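Maltose operon transcriptional repressor (Staphylococcus aureus subsp. aureus Mu50, PDB 3HCW) probably represses transcription of the maltose operon in Staphylococcus aureus, binding DNA as a regulator whose C-terminal part has a periplasmic-binding-protein-like domain. Local coordinates at residues A[61-66]-A[70-75]; A[227-232]-A[278-283]; A[82-87]-A[103-108]; A[116-121]-A[241-246]. One frame throughout, in Å; residues are numbered along the deposited sequence. Where two conformers were deposited one is given.

Contact 1: A[61-66]-A[70-75]; sequences YKMIKQ and DAFILL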
# COMPACT_ATOMS: atom_id res chain seq x y z
N TYR A 61 -23.93 -14.34 -1.54
CA TYR A 61 -25.26 -14.90 -1.81
C TYR A 61 -26.26 -13.84 -2.26
O TYR A 61 -27.11 -14.11 -3.12
CB TYR A 61 -25.82 -15.68 -0.62
CG TYR A 61 -27.11 -16.41 -0.92
CD1 TYR A 61 -27.12 -17.58 -1.68
CD2 TYR A 61 -28.34 -15.91 -0.47
CE1 TYR A 61 -28.30 -18.24 -1.97
CE2 TYR A 61 -29.53 -16.57 -0.76
CZ TYR A 61 -29.50 -17.74 -1.51
OH TYR A 61 -30.68 -18.39 -1.80
N LYS A 62 -26.15 -12.64 -1.68
CA LYS A 62 -26.93 -11.48 -2.11
C LYS A 62 -26.65 -11.17 -3.58
O LYS A 62 -27.59 -11.05 -4.36
CB LYS A 62 -26.63 -10.27 -1.22
CG LYS A 62 -27.54 -9.06 -1.47
CD LYS A 62 -27.63 -8.14 -0.25
CE LYS A 62 -26.30 -7.46 0.09
NZ LYS A 62 -25.92 -6.40 -0.89
N MET A 63 -25.37 -11.10 -3.94
CA MET A 63 -24.95 -10.92 -5.35
C MET A 63 -25.48 -12.00 -6.31
O MET A 63 -25.75 -11.69 -7.48
CB MET A 63 -23.42 -10.81 -5.46
CG MET A 63 -22.84 -9.58 -4.76
SD MET A 63 -21.08 -9.72 -4.39
CE MET A 63 -20.37 -9.27 -5.97
N ILE A 64 -25.63 -13.24 -5.84
CA ILE A 64 -26.23 -14.31 -6.66
C ILE A 64 -27.72 -14.06 -6.84
O ILE A 64 -28.21 -13.94 -7.97
CB ILE A 64 -26.11 -15.75 -6.03
CG1 ILE A 64 -24.78 -16.02 -5.31
CG2 ILE A 64 -26.45 -16.83 -7.09
CD1 ILE A 64 -23.53 -15.98 -6.15
N LYS A 65 -28.42 -14.00 -5.70
CA LYS A 65 -29.88 -13.93 -5.64
C LYS A 65 -30.48 -12.67 -6.28
O LYS A 65 -31.48 -12.75 -7.00
CB LYS A 65 -30.34 -14.06 -4.19
CG LYS A 65 -31.12 -15.31 -3.88
CD LYS A 65 -32.60 -14.99 -3.76
CE LYS A 65 -33.35 -16.11 -3.07
NZ LYS A 65 -34.47 -15.59 -2.24
N GLN A 66 -29.84 -11.53 -6.03
CA GLN A 66 -30.24 -10.27 -6.65
C GLN A 66 -29.72 -10.12 -8.08
O GLN A 66 -29.86 -9.05 -8.68
CB GLN A 66 -29.77 -9.08 -5.81
CG GLN A 66 -30.64 -8.77 -4.61
CD GLN A 66 -30.27 -7.45 -3.95
OE1 GLN A 66 -29.10 -7.08 -3.88
NE2 GLN A 66 -31.27 -6.74 -3.45
N ASP A 70 -22.45 -11.17 -13.50
CA ASP A 70 -22.48 -12.25 -14.49
C ASP A 70 -21.59 -13.41 -14.05
O ASP A 70 -21.87 -14.57 -14.35
CB ASP A 70 -22.07 -11.74 -15.88
CG ASP A 70 -23.04 -10.68 -16.43
OD1 ASP A 70 -22.75 -10.09 -17.49
OD2 ASP A 70 -24.10 -10.45 -15.80
N ALA A 71 -20.52 -13.07 -13.33
CA ALA A 71 -19.53 -14.06 -12.92
C ALA A 71 -18.66 -13.57 -11.77
O ALA A 71 -18.74 -12.41 -11.35
CB ALA A 71 -18.65 -14.43 -14.10
N PHE A 72 -17.83 -14.48 -11.26
CA PHE A 72 -17.00 -14.20 -10.10
C PHE A 72 -15.54 -14.54 -10.34
O PHE A 72 -15.21 -15.35 -11.19
CB PHE A 72 -17.50 -14.99 -8.90
CG PHE A 72 -18.71 -14.40 -8.26
CD1 PHE A 72 -18.56 -13.45 -7.26
CD2 PHE A 72 -19.98 -14.78 -8.65
CE1 PHE A 72 -19.68 -12.88 -6.64
CE2 PHE A 72 -21.10 -14.23 -8.04
CZ PHE A 72 -20.95 -13.28 -7.02
N ILE A 73 -14.67 -13.90 -9.58
CA ILE A 73 -13.28 -14.30 -9.51
C ILE A 73 -12.97 -14.40 -8.03
O ILE A 73 -12.99 -13.38 -7.33
CB ILE A 73 -12.35 -13.26 -10.20
CG1 ILE A 73 -12.67 -13.11 -11.70
CG2 ILE A 73 -10.89 -13.63 -10.02
CD1 ILE A 73 -11.77 -12.12 -12.43
N LEU A 74 -12.74 -15.62 -7.53
CA LEU A 74 -12.30 -15.82 -6.14
C LEU A 74 -10.83 -15.49 -6.03
O LEU A 74 -10.00 -16.11 -6.70
CB LEU A 74 -12.52 -17.27 -5.68
CG LEU A 74 -13.92 -17.88 -5.73
CD1 LEU A 74 -13.89 -19.26 -5.12
CD2 LEU A 74 -14.89 -17.02 -4.98
N LEU A 75 -10.50 -14.52 -5.19
CA LEU A 75 -9.12 -14.03 -5.06
C LEU A 75 -8.28 -14.80 -4.03
O LEU A 75 -7.27 -14.29 -3.55
CB LEU A 75 -9.09 -12.55 -4.71
CG LEU A 75 -9.43 -11.38 -5.63
CD1 LEU A 75 -8.26 -10.40 -5.61
CD2 LEU A 75 -9.71 -11.76 -7.03

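Contact 2: A[227-232]-A[278-283]; sequences FNDSYL and ELKIRK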
# COMPACT_ATOMS: atom_id res chain seq x y z
N PHE A 227 8.15 -12.77 0.12
CA PHE A 227 7.42 -12.90 -1.14
C PHE A 227 6.58 -11.67 -1.42
O PHE A 227 6.23 -10.93 -0.50
CB PHE A 227 6.50 -14.13 -1.12
CG PHE A 227 7.22 -15.43 -0.93
CD1 PHE A 227 7.51 -16.25 -2.02
CD2 PHE A 227 7.60 -15.85 0.35
CE1 PHE A 227 8.17 -17.45 -1.83
CE2 PHE A 227 8.24 -17.05 0.54
CZ PHE A 227 8.52 -17.85 -0.53
N ASN A 228 6.16 -11.55 -2.64
CA ASN A 228 5.73 -10.31 -3.15
C ASN A 228 6.25 -8.99 -3.27
O ASN A 228 5.82 -8.08 -2.65
CB ASN A 228 4.28 -10.31 -3.55
CG ASN A 228 3.42 -9.89 -2.45
OD1 ASN A 228 2.69 -8.90 -2.55
ND2 ASN A 228 3.49 -10.63 -1.38
N ASP A 229 7.20 -8.90 -4.16
CA ASP A 229 7.95 -7.66 -4.36
C ASP A 229 7.03 -6.52 -4.76
O ASP A 229 6.18 -6.67 -5.63
CB ASP A 229 9.00 -7.84 -5.45
CG ASP A 229 9.95 -6.66 -5.54
OD1 ASP A 229 10.33 -6.13 -4.48
OD2 ASP A 229 10.32 -6.25 -6.67
N SER A 230 7.19 -5.40 -4.07
CA SER A 230 6.59 -4.14 -4.46
C SER A 230 7.56 -3.05 -4.07
O SER A 230 8.70 -3.33 -3.66
CB SER A 230 5.26 -3.94 -3.72
OG SER A 230 5.49 -3.72 -2.34
N TYR A 231 7.10 -1.81 -4.17
CA TYR A 231 7.84 -0.64 -3.74
C TYR A 231 8.21 -0.71 -2.25
O TYR A 231 9.23 -0.18 -1.85
CB TYR A 231 7.05 0.64 -4.06
CG TYR A 231 7.84 1.92 -3.88
CD1 TYR A 231 9.00 2.17 -4.63
CD2 TYR A 231 7.44 2.88 -2.96
CE1 TYR A 231 9.73 3.35 -4.47
CE2 TYR A 231 8.15 4.07 -2.79
CZ TYR A 231 9.30 4.30 -3.54
OH TYR A 231 9.99 5.47 -3.34
N LEU A 232 7.39 -1.42 -1.47
CA LEU A 232 7.55 -1.49 -0.02
C LEU A 232 8.72 -2.34 0.46
O LEU A 232 9.33 -2.02 1.47
CB LEU A 232 6.25 -1.95 0.65
CG LEU A 232 5.07 -0.98 0.51
CD1 LEU A 232 3.81 -1.60 1.09
CD2 LEU A 232 5.38 0.37 1.16
N GLU A 278 9.90 -14.15 -10.25
CA GLU A 278 11.26 -13.68 -10.43
C GLU A 278 11.87 -13.23 -9.11
O GLU A 278 11.34 -12.36 -8.42
CB GLU A 278 11.29 -12.55 -11.46
CG GLU A 278 12.63 -11.86 -11.61
CD GLU A 278 12.60 -10.68 -12.57
OE1 GLU A 278 11.49 -10.24 -12.97
OE2 GLU A 278 13.69 -10.17 -12.93
N LEU A 279 12.99 -13.85 -8.75
CA LEU A 279 13.82 -13.41 -7.65
C LEU A 279 14.44 -12.04 -7.95
O LEU A 279 15.02 -11.85 -9.02
CB LEU A 279 14.92 -14.45 -7.36
CG LEU A 279 15.97 -14.11 -6.29
CD1 LEU A 279 15.36 -14.08 -4.91
CD2 LEU A 279 17.11 -15.10 -6.34
N LYS A 280 14.28 -11.11 -7.01
CA LYS A 280 14.93 -9.81 -7.03
C LYS A 280 15.87 -9.75 -5.81
O LYS A 280 15.40 -9.67 -4.67
CB LYS A 280 13.91 -8.66 -6.91
CG LYS A 280 12.80 -8.62 -7.97
CD LYS A 280 13.20 -7.74 -9.16
CE LYS A 280 11.99 -7.29 -9.96
NZ LYS A 280 11.23 -8.42 -10.57
N ILE A 281 17.18 -9.80 -6.06
CA ILE A 281 18.19 -9.79 -5.00
C ILE A 281 18.47 -8.37 -4.54
O ILE A 281 18.75 -7.49 -5.35
CB ILE A 281 19.50 -10.47 -5.45
CG1 ILE A 281 19.20 -11.89 -5.94
CG2 ILE A 281 20.53 -10.47 -4.31
CD1 ILE A 281 20.35 -12.56 -6.72
N ARG A 282 18.37 -8.15 -3.23
CA ARG A 282 18.65 -6.83 -2.66
C ARG A 282 19.61 -6.96 -1.47
O ARG A 282 20.19 -8.03 -1.26
CB ARG A 282 17.33 -6.13 -2.26
CG ARG A 282 16.39 -5.84 -3.44
CD ARG A 282 15.47 -4.64 -3.18
NE ARG A 282 14.59 -4.41 -4.33
CZ ARG A 282 13.42 -5.03 -4.52
NH1 ARG A 282 12.97 -5.91 -3.62
NH2 ARG A 282 12.70 -4.78 -5.60
N LYS A 283 19.77 -5.89 -0.70
CA LYS A 283 20.77 -5.83 0.38
C LYS A 283 20.58 -6.89 1.49
O LYS A 283 21.56 -7.39 2.05
CB LYS A 283 20.81 -4.39 0.95
CG LYS A 283 21.48 -4.21 2.33
CD LYS A 283 23.01 -4.36 2.30
CE LYS A 283 23.72 -3.08 1.91
NZ LYS A 283 25.19 -3.27 1.80

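Contact 3: A[82-87]-A[103-108]; sequences PIKQML and DIDHQF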
# COMPACT_ATOMS: atom_id res chain seq x y z
N PRO A 82 -16.53 -22.86 1.44
CA PRO A 82 -17.99 -22.92 1.37
C PRO A 82 -18.60 -21.89 0.41
O PRO A 82 -19.72 -22.09 -0.07
CB PRO A 82 -18.44 -22.63 2.81
CG PRO A 82 -17.19 -22.68 3.64
CD PRO A 82 -16.08 -22.31 2.73
N ILE A 83 -17.87 -20.81 0.15
CA ILE A 83 -18.30 -19.82 -0.84
C ILE A 83 -17.93 -20.26 -2.27
O ILE A 83 -18.63 -19.92 -3.21
CB ILE A 83 -17.86 -18.36 -0.43
CG1 ILE A 83 -18.48 -17.29 -1.35
CG2 ILE A 83 -16.38 -18.23 -0.37
CD1 ILE A 83 -17.56 -16.80 -2.47
N LYS A 84 -16.86 -21.04 -2.41
CA LYS A 84 -16.59 -21.75 -3.66
C LYS A 84 -17.66 -22.82 -3.89
O LYS A 84 -18.08 -23.04 -5.03
CB LYS A 84 -15.19 -22.39 -3.66
CG LYS A 84 -14.76 -23.02 -4.99
CD LYS A 84 -13.27 -23.39 -5.02
CE LYS A 84 -12.97 -24.67 -4.23
NZ LYS A 84 -11.51 -24.90 -4.08
N GLN A 85 -18.11 -23.47 -2.81
CA GLN A 85 -19.24 -24.40 -2.85
C GLN A 85 -20.57 -23.74 -3.22
O GLN A 85 -21.39 -24.33 -3.92
CB GLN A 85 -19.40 -25.16 -1.52
CG GLN A 85 -18.85 -26.58 -1.55
CD GLN A 85 -19.45 -27.44 -2.66
OE1 GLN A 85 -18.73 -28.00 -3.48
NE2 GLN A 85 -20.78 -27.53 -2.69
N MET A 86 -20.76 -22.51 -2.75
CA MET A 86 -21.94 -21.69 -3.06
C MET A 86 -22.07 -21.47 -4.57
O MET A 86 -23.11 -21.78 -5.15
CB MET A 86 -21.88 -20.36 -2.30
CG MET A 86 -23.07 -19.41 -2.47
SD MET A 86 -22.87 -17.96 -1.41
CE MET A 86 -23.41 -18.65 0.14
N LEU A 87 -20.99 -20.98 -5.20
CA LEU A 87 -20.96 -20.74 -6.65
C LEU A 87 -21.10 -22.02 -7.47
O LEU A 87 -21.54 -21.97 -8.62
CB LEU A 87 -19.68 -20.02 -7.06
CG LEU A 87 -19.19 -18.80 -6.28
CD1 LEU A 87 -17.82 -18.40 -6.80
CD2 LEU A 87 -20.15 -17.62 -6.36
N ASP A 103 -10.99 -32.82 -7.04
CA ASP A 103 -11.47 -33.43 -8.29
C ASP A 103 -12.34 -32.49 -9.12
O ASP A 103 -12.16 -32.40 -10.33
CB ASP A 103 -12.21 -34.74 -8.03
CG ASP A 103 -11.54 -35.93 -8.68
OD1 ASP A 103 -11.00 -35.78 -9.80
OD2 ASP A 103 -11.56 -37.03 -8.08
N ILE A 104 -13.28 -31.81 -8.47
CA ILE A 104 -14.17 -30.87 -9.18
C ILE A 104 -13.45 -29.64 -9.74
O ILE A 104 -13.92 -29.03 -10.70
CB ILE A 104 -15.40 -30.43 -8.33
CG1 ILE A 104 -14.95 -29.87 -6.97
CG2 ILE A 104 -16.38 -31.60 -8.18
CD1 ILE A 104 -16.08 -29.38 -6.06
N ASP A 105 -12.28 -29.32 -9.17
CA ASP A 105 -11.44 -28.21 -9.62
C ASP A 105 -10.93 -28.34 -11.05
O ASP A 105 -10.50 -27.36 -11.65
CB ASP A 105 -10.27 -27.99 -8.66
CG ASP A 105 -10.64 -27.13 -7.48
OD1 ASP A 105 -10.22 -27.46 -6.35
OD2 ASP A 105 -11.34 -26.11 -7.67
N HIS A 106 -10.99 -29.56 -11.60
CA HIS A 106 -10.72 -29.82 -13.01
C HIS A 106 -11.67 -29.06 -13.95
O HIS A 106 -11.30 -28.71 -15.08
CB HIS A 106 -10.82 -31.33 -13.31
CG HIS A 106 -9.67 -32.13 -12.76
ND1 HIS A 106 -8.36 -31.88 -13.11
CD2 HIS A 106 -9.64 -33.19 -11.92
CE1 HIS A 106 -7.57 -32.74 -12.49
NE2 HIS A 106 -8.33 -33.54 -11.76
N GLN A 107 -12.89 -28.79 -13.47
CA GLN A 107 -13.91 -28.08 -14.23
C GLN A 107 -13.68 -26.57 -14.27
O GLN A 107 -14.15 -25.89 -15.18
CB GLN A 107 -15.31 -28.36 -13.65
CG GLN A 107 -15.69 -29.84 -13.52
CD GLN A 107 -15.44 -30.63 -14.79
OE1 GLN A 107 -14.64 -31.56 -14.82
NE2 GLN A 107 -16.14 -30.25 -15.87
N PHE A 108 -12.96 -26.05 -13.27
CA PHE A 108 -12.86 -24.60 -13.06
C PHE A 108 -11.46 -24.06 -13.26
O PHE A 108 -10.50 -24.56 -12.67
CB PHE A 108 -13.40 -24.25 -11.67
CG PHE A 108 -14.79 -24.78 -11.43
CD1 PHE A 108 -15.89 -24.18 -12.04
CD2 PHE A 108 -14.99 -25.91 -10.63
CE1 PHE A 108 -17.18 -24.68 -11.84
CE2 PHE A 108 -16.27 -26.42 -10.42
CZ PHE A 108 -17.37 -25.81 -11.03

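Contact 4: A[116-121]-A[241-246]; sequences ILASEN and TCIDIK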
# COMPACT_ATOMS: atom_id res chain seq x y z
N ILE A 116 5.57 -23.40 -4.85
CA ILE A 116 6.64 -24.28 -4.42
C ILE A 116 7.98 -23.86 -5.06
O ILE A 116 8.96 -23.63 -4.37
CB ILE A 116 6.30 -25.75 -4.67
CG1 ILE A 116 5.04 -26.12 -3.86
CG2 ILE A 116 7.49 -26.62 -4.32
CD1 ILE A 116 4.57 -27.55 -3.98
N LEU A 117 7.98 -23.69 -6.37
CA LEU A 117 9.17 -23.29 -7.11
C LEU A 117 9.67 -21.92 -6.66
O LEU A 117 10.87 -21.74 -6.39
CB LEU A 117 8.90 -23.33 -8.63
CG LEU A 117 10.01 -23.02 -9.64
CD1 LEU A 117 11.27 -23.84 -9.36
CD2 LEU A 117 9.51 -23.28 -11.04
N ALA A 118 8.74 -20.97 -6.50
CA ALA A 118 9.08 -19.62 -6.03
C ALA A 118 9.84 -19.67 -4.72
O ALA A 118 10.93 -19.07 -4.60
CB ALA A 118 7.84 -18.75 -5.90
N SER A 119 9.30 -20.44 -3.76
CA SER A 119 9.94 -20.60 -2.46
C SER A 119 11.26 -21.35 -2.53
O SER A 119 12.22 -20.98 -1.85
CB SER A 119 9.00 -21.24 -1.43
OG SER A 119 8.37 -22.40 -1.93
N GLU A 120 11.30 -22.40 -3.37
CA GLU A 120 12.52 -23.15 -3.58
C GLU A 120 13.62 -22.27 -4.15
O GLU A 120 14.76 -22.39 -3.73
CB GLU A 120 12.27 -24.32 -4.52
CG GLU A 120 11.65 -25.48 -3.82
CD GLU A 120 11.29 -26.62 -4.73
OE1 GLU A 120 11.57 -26.54 -5.95
OE2 GLU A 120 10.71 -27.59 -4.19
N ASN A 121 13.27 -21.41 -5.11
CA ASN A 121 14.20 -20.43 -5.67
C ASN A 121 14.73 -19.48 -4.61
O ASN A 121 15.93 -19.19 -4.57
CB ASN A 121 13.53 -19.62 -6.79
CG ASN A 121 13.30 -20.43 -8.02
OD1 ASN A 121 13.94 -21.44 -8.23
ND2 ASN A 121 12.35 -19.99 -8.85
N THR A 241 15.37 -8.67 -0.34
CA THR A 241 15.37 -9.71 -1.34
C THR A 241 14.00 -10.36 -1.31
O THR A 241 13.47 -10.69 -0.24
CB THR A 241 16.49 -10.70 -1.07
OG1 THR A 241 17.75 -10.05 -1.28
CG2 THR A 241 16.40 -11.91 -1.97
N CYS A 242 13.42 -10.51 -2.50
CA CYS A 242 12.09 -11.08 -2.60
C CYS A 242 11.76 -11.65 -3.96
O CYS A 242 12.43 -11.39 -4.97
CB CYS A 242 11.00 -10.09 -2.16
SG CYS A 242 11.28 -8.41 -2.64
N ILE A 243 10.73 -12.48 -3.95
CA ILE A 243 10.19 -13.09 -5.13
C ILE A 243 9.07 -12.21 -5.65
O ILE A 243 8.07 -11.98 -4.95
CB ILE A 243 9.63 -14.50 -4.83
CG1 ILE A 243 10.72 -15.43 -4.27
CG2 ILE A 243 8.99 -15.09 -6.07
CD1 ILE A 243 11.82 -15.82 -5.29
N ASP A 244 9.24 -11.70 -6.87
CA ASP A 244 8.19 -10.96 -7.57
C ASP A 244 7.15 -11.95 -8.14
O ASP A 244 7.47 -12.76 -8.99
CB ASP A 244 8.84 -10.13 -8.68
CG ASP A 244 7.85 -9.26 -9.43
OD1 ASP A 244 6.66 -9.20 -9.04
OD2 ASP A 244 8.28 -8.63 -10.42
N ILE A 245 5.91 -11.88 -7.68
CA ILE A 245 4.92 -12.89 -8.08
C ILE A 245 3.92 -12.37 -9.11
O ILE A 245 2.87 -12.98 -9.35
CB ILE A 245 4.21 -13.54 -6.86
CG1 ILE A 245 3.34 -12.52 -6.11
CG2 ILE A 245 5.24 -14.16 -5.92
CD1 ILE A 245 2.49 -13.14 -5.02
N LYS A 246 4.29 -11.24 -9.74
CA LYS A 246 3.55 -10.59 -10.83
C LYS A 246 2.03 -10.48 -10.59
O LYS A 246 1.24 -11.05 -11.36
CB LYS A 246 3.83 -11.32 -12.15
CG LYS A 246 5.27 -11.81 -12.34
CD LYS A 246 6.21 -10.68 -12.76
CE LYS A 246 7.65 -11.15 -12.74
NZ LYS A 246 8.61 -10.01 -12.72

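Contact 1: A[61-66]-A[70-75]
Phe72, on strand 71-74, points its ring at helix 53-65, where the consecutive residues Met63 and Ile64 receive it. The far rim of the ring, CE1, CZ and CE2, does all the touching: each helix residue takes one flank and both share the CZ tip. On one flank the terminal methyl CE of Met63 lies 3.7 Å from Phe72 CE1, approaching obliquely. The sulfur is placed differently. Met63 SD sits 5.4 Å from the Phe72 ring centroid and 82° off the ring normal, which puts it at the ring edge and makes this a Met-aromatic contact. The bend at chi3 (81°) turns the methyl CE from the sulfur toward Phe72 CE1, nearer the ring than SD is. Nearer the helix, Met63 CB packs on Phe72 CZ at 3.8 Å. The other flank belongs to Ile64, whose CD1 comes within 3.5 Å of Phe72 CE2, again obliquely. Although the CB of Ile64 does not aim at the strand, its longer branch carries CD1 across to the ring.

No hydrogen bond joins the two segments; the 137 Å² they bury together rests on apolar and sulfur contacts among three buried side chains. Leu87 of helix 82-89 and Phe94 of strand 94-97 also pack on Phe72, so the ring is enclosed by more than this helix. The geometry is that of a beta-alpha-beta crossover: helix 53-65 links the parallel strands 44-47 and 71-74, passing strand 9-13 between them, and packs on the strand that follows it.

Contact 2: A[227-232]-A[278-283]
Asp229 and Arg282 meet in a salt bridge that dominates this contact. The guanidinium grips the carboxylate end-on with both terminal nitrogens. Arg282 NH2 reaches Asp229 OD2 at 3.0 Å, with the straightest N-H...O angle of the set (160°), and it also gives to Asp229 OD1 at 2.9 Å. Arg282 NH1 adds a bond to the same Asp229 OD1 at 2.8 Å, arriving from above the carboxylate plane, whereas both NH2 bonds use the syn sides. The two planes are turned 36° apart, so this is a twisted version of the coplanar pairing. With CG anti to the backbone N (chi1 -170°), Asp229 extends its carboxylate to the tip of the extended arginine. Outside the pair, Arg282 NH1 is also hydrogen-bonded to Gln240 O and Asp229 OD1 to Thr233 OG1.

Van der Waals contact comes from the aliphatic part of Lys280, whose CG lies 3.7 Å from Asp229 OD2. Within its own segment, Lys280 CB lies over one face of the Arg282 guanidinium, off its centre.

Longer-range charge effects follow the same residue. Lys280 NZ remains 4.6 Å from Asp229 OD2, too far for a salt bridge, though near enough probably to favour the negative charge. It pairs instead with Asp244 OD2 and, weakly, with Glu278 OE1.

A side-chain cap starts helix 231-234: Ser230 OG, at the N-cap, accepts from Leu232 N at 3.1 Å. The salt bridge thus ties the turn between strand 222-227 and helix 231-234 to the chain leaving strand 272-280, in a periplasmic-binding-protein-like fold.

Contact 3: A[82-87]-A[103-108]
Lys84 and Asp105 meet between helix 82-89 and a short 3-10 turn, in an alpha/beta fold where that helix forms the crossover between parallel strands 71-74 and 94-97. In the first shell, Lys84 NZ stands 3.7 Å from Asp105 OD1 and 3.8 Å from Asp105 OD2. The near-equal values favour neither oxygen; at this length it is a long salt bridge, with no hydrogen bond across the segments. Lys84 leaves the helix with CG anti to the backbone N (chi1 -173°), then bends at chi3 (77°) to carry NZ over to the aspartate, the two side chains meeting at about a right angle. Beside this ion pair, Gln85 OE1 lies 3.9 Å from Ile104 CD1, a plain van der Waals approach. The glutamine's CB points away from the turn, and its chain folds at chi2 to bring the amide back.

The second shell fixes the aspartate more firmly than the lysine does. Asp105 OD2 is hydrogen-bonded to His110 NE2, and Asp105 OD1 accepts from Thr101 N, so each carboxylate oxygen has a hydrogen-bond partner outside the two segments. The Lys84 side chain also packs on Leu74 and Phe94 of the strands and on Thr101 of the loop. The 3-10 turn carrying Ile104 and Asp105 holds its shape through backbone bonds three residues apart: Phe108 N to Asp105 O at 3.2 Å, and Gln107 N to Ile104 O at 3.0 Å.

Contact 4: A[116-121]-A[241-246]
Two torsions of Ile243 shape its meeting with Ala118. At chi1 -60° the CG1 branch lies anti to the carbonyl carbon while CG2 is anti to the backbone N; a chi2 of -68° then folds CD1 round toward the helix. The two branches consequently touch different parts of the same alanine. Ile243 CG2 rests on the methyl, 3.8 Å from Ala118 CB, whereas Ile243 CD1 approaches the peptide oxygen, 3.4 Å from Ala118 O. The latter is a close carbon-to-oxygen packing contact, and no hydrogen bond crosses between the segments. Farther along the helix, Asn121 CB adds a looser approach, 4.4 Å from Ile243 CD1; the Asn121 ND2 makes a weak hydrogen bond to a glycerol that probably comes from the crystallisation liquor.

The small alanine permits a close approach of backbones: Ala118 CA and Ile243 CA are 6.7 Å apart. Both CB atoms aim at the opposite segment, and both residues are buried.

Past the isoleucine the strand ends in an Asx turn. Asp244 OD1 accepts from Lys246 N at 3.2 Å, and Asp244 OD2 takes a salt bridge from Lys246 NZ at 2.7 Å, both donors lying above the carboxylate plane. Lys246 occupies the N-cap position of helix 247-263, so this turn joins strand to helix.

Around the apolar contact, Thr277 of strand 272-280 packs on both Ala118 and Ile243, and Phe227 of strand 222-227 touches Ile243. Helix 115-129 therefore lies on the sheet where strand 241-244 runs between strands 272-280 and 222-227, while Glu120 meets helix 144-159.

Overall arrangement
The four contacts form two clusters in space. Contacts 1 and 3, with centres 13 Å apart, make up the first: strand 71-74 leads into helix 82-89, Phe72 packs on Leu87, and Leu74 on Ile83, Lys84 and Leu87. Contacts 2 and 4, 9 Å apart, meet through neighbouring strands 272-280 and 241-244. The centres of contacts 1 and 2 stand 34 Å apart, on opposite sides of the chain's centre. Along the sequence contact 1 closes first, then contact 3, whereas contacts 4 and 2 interleave, so distant chain sections are knitted together in the second cluster, consistent with a two-lobed periplasmic-binding-protein-like architecture.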